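Local coordinates for protein glutathione S-transferase omega-like 2 (Saccharomyces cerevisiae, PDB 5LKB) that acts as a glutathione-dependent one-cysteine thiol transferase on beta-hydroxyethyl disulfide, reduces dehydroascorbate and dimethylarsinic acid, and reacts with glutathionyl-(hydro)quinones, at residues 28-33 / 164-169. Numbering follows the deposited sequence.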
loop_
_atom_site.group_PDB
_atom_site.type_symbol
_atom_site.label_atom_id
_atom_site.label_comp_id
_atom_site.label_asym_id
_atom_site.label_seq_id
_atom_site.Cartn_x
_atom_site.Cartn_y
_atom_site.Cartn_z
ATOM N N HIS A 28 -23.005 -1.962 -43.022
ATOM C CA HIS A 28 -22.564 -0.603 -42.782
ATOM C C HIS A 28 -22.123 0.065 -44.092
ATOM O O HIS A 28 -21.397 -0.518 -44.900
ATOM C CB HIS A 28 -21.405 -0.643 -41.775
ATOM C CG HIS A 28 -21.137 0.658 -41.076
ATOM N ND1 HIS A 28 -20.452 1.695 -41.666
ATOM C CD2 HIS A 28 -21.410 1.058 -39.806
ATOM C CE1 HIS A 28 -20.311 2.680 -40.785
ATOM N NE2 HIS A 28 -20.915 2.328 -39.674
ATOM N N PRO A 29 -22.514 1.310 -44.318
ATOM C CA PRO A 29 -22.107 1.987 -45.563
ATOM C C PRO A 29 -20.641 2.211 -45.658
ATOM O O PRO A 29 -20.118 2.353 -46.750
ATOM C CB PRO A 29 -22.879 3.327 -45.522
ATOM C CG PRO A 29 -23.126 3.545 -44.098
ATOM C CD PRO A 29 -23.315 2.180 -43.452
ATOM N N ILE A 30 -19.903 2.229 -44.538
ATOM C CA ILE A 30 -18.530 2.697 -44.553
ATOM C C ILE A 30 -17.575 1.640 -43.993
ATOM O O ILE A 30 -16.544 1.348 -44.597
ATOM C CB ILE A 30 -18.370 4.053 -43.802
ATOM C CG1 ILE A 30 -19.167 5.172 -44.503
ATOM C CG2 ILE A 30 -16.872 4.455 -43.727
ATOM C CD1 ILE A 30 -18.755 5.410 -45.981
ATOM N N TYR A 31 -17.933 1.013 -42.863
ATOM C CA TYR A 31 -16.976 0.184 -42.117
ATOM C C TYR A 31 -17.456 -1.254 -42.213
ATOM O O TYR A 31 -18.268 -1.730 -41.398
ATOM C CB TYR A 31 -16.906 0.573 -40.616
ATOM C CG TYR A 31 -16.394 1.921 -40.308
ATOM C CD1 TYR A 31 -15.209 2.361 -40.831
ATOM C CD2 TYR A 31 -17.089 2.768 -39.441
ATOM C CE1 TYR A 31 -14.667 3.602 -40.484
ATOM C CE2 TYR A 31 -16.586 4.041 -39.104
ATOM C CZ TYR A 31 -15.365 4.464 -39.632
ATOM O OH TYR A 31 -14.827 5.681 -39.313
ATOM N N LYS A 32 -17.030 -1.964 -43.362
ATOM C CA LYS A 32 -17.451 -3.326 -43.497
ATOM C C LYS A 32 -16.357 -4.285 -43.023
ATOM O O LYS A 32 -15.175 -3.939 -42.990
ATOM C CB LYS A 32 -17.768 -3.618 -44.982
ATOM C CG LYS A 32 -18.979 -2.767 -45.515
ATOM C CD LYS A 32 -19.558 -3.272 -46.924
ATOM C CE LYS A 32 -20.901 -2.562 -47.258
ATOM N NZ LYS A 32 -20.570 -1.199 -47.457
ATOM N N PRO A 33 -16.685 -5.481 -42.606
ATOM C CA PRO A 33 -15.633 -6.353 -42.089
ATOM C C PRO A 33 -14.724 -6.849 -43.207
ATOM O O PRO A 33 -15.140 -7.095 -44.358
ATOM C CB PRO A 33 -16.402 -7.476 -41.394
ATOM C CG PRO A 33 -17.773 -7.392 -41.958
ATOM C CD PRO A 33 -18.022 -6.038 -42.388
ATOM N N LEU A 164 -7.838 1.292 -41.510
ATOM C CA LEU A 164 -6.766 1.633 -42.448
ATOM C C LEU A 164 -7.283 2.186 -43.773
ATOM O O LEU A 164 -6.563 2.942 -44.426
ATOM C CB LEU A 164 -5.909 0.401 -42.718
ATOM C CG LEU A 164 -5.056 -0.092 -41.522
ATOM C CD1 LEU A 164 -4.550 -1.513 -41.871
ATOM C CD2 LEU A 164 -3.910 0.868 -41.184
ATOM N N GLU A 165 -8.519 1.890 -44.141
ATOM C CA GLU A 165 -9.006 2.363 -45.442
ATOM C C GLU A 165 -9.397 3.838 -45.403
ATOM O O GLU A 165 -9.022 4.623 -46.285
ATOM C CB GLU A 165 -10.174 1.489 -45.861
ATOM C CG GLU A 165 -9.719 0.129 -46.413
ATOM C CD GLU A 165 -10.818 -0.627 -47.155
ATOM O OE1 GLU A 165 -11.907 -0.038 -47.459
ATOM O OE2 GLU A 165 -10.588 -1.828 -47.415
ATOM N N THR A 166 -10.190 4.238 -44.422
ATOM C CA THR A 166 -10.611 5.619 -44.324
ATOM C C THR A 166 -9.673 6.445 -43.431
ATOM O O THR A 166 -9.799 7.679 -43.375
ATOM C CB THR A 166 -12.069 5.672 -43.826
ATOM O OG1 THR A 166 -12.133 5.126 -42.496
ATOM C CG2 THR A 166 -13.043 4.879 -44.717
ATOM N N GLN A 167 -8.737 5.781 -42.714
ATOM C CA GLN A 167 -7.807 6.446 -41.788
ATOM C C GLN A 167 -8.569 7.222 -40.730
ATOM O O GLN A 167 -8.381 8.420 -40.564
ATOM C CB GLN A 167 -6.770 7.303 -42.507
ATOM C CG GLN A 167 -6.008 6.475 -43.509
ATOM C CD GLN A 167 -4.710 7.100 -43.948
ATOM O OE1 GLN A 167 -4.216 8.055 -43.335
ATOM N NE2 GLN A 167 -4.123 6.543 -45.006
ATOM N N THR A 168 -9.495 6.524 -40.075
ATOM C CA THR A 168 -10.303 7.128 -39.034
ATOM C C THR A 168 -10.316 6.190 -37.845
ATOM O O THR A 168 -10.099 4.982 -37.973
ATOM C CB THR A 168 -11.766 7.373 -39.513
ATOM O OG1 THR A 168 -12.340 6.154 -40.005
ATOM C CG2 THR A 168 -11.833 8.490 -40.575
ATOM N N ILE A 169 -10.705 6.751 -36.712
ATOM C CA ILE A 169 -11.015 5.946 -35.548
ATOM C C ILE A 169 -12.455 5.477 -35.656
ATOM O O ILE A 169 -13.382 6.302 -35.673
ATOM C CB ILE A 169 -10.801 6.779 -34.287
ATOM C CG1 ILE A 169 -9.361 7.244 -34.235
ATOM C CG2 ILE A 169 -11.223 6.001 -33.050
ATOM C CD1 ILE A 169 -9.043 7.993 -32.970
HETATM O O HOH W 1 -15.008 7.604 -37.157
#
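The beta hairpin at one edge of the thioredoxin-like sheet of the N-terminal GST domain meets the loop before strand 38-42 here. Residues 164-167 turn the chain from strand 160-163 into 168-171, the strand at that edge. Y31 has the largest share of the contact. Its CG lies anti to the carbonyl carbon (chi1 -65°), and the phenol reaches across so that its hydroxyl meets the hairpin. Y31 OH and T168 OG1 are hydrogen-bonded at 2.6 Å, with T168 OG1 at the ring edge, in plane. Water 1 adds a bridge: it lies 2.9 Å from Y31 OH and donates to I169 O at 2.6 Å. The hairpin turn carries a G1 beta bulge, with Q167 and T168 both opposite D163. T166 OG1 sits 3.6 Å from Y31 CE1, near the ring plane, and is hydrogen-bonded to OD2 of D163. I30 CG2 lies over one ring face of Y31, offset toward the rim, and touches T166 CG2 at 4.0 Å. Replacing Y31 by phenylalanine would remove the hydroxyl and would probably loosen the loop from the hairpin, with both the T168 bond and the water link lost. On the loop side, H28 ND1 accepts from I30 N at 3.0 Å, while Y31 CB rests on one face of the imidazole.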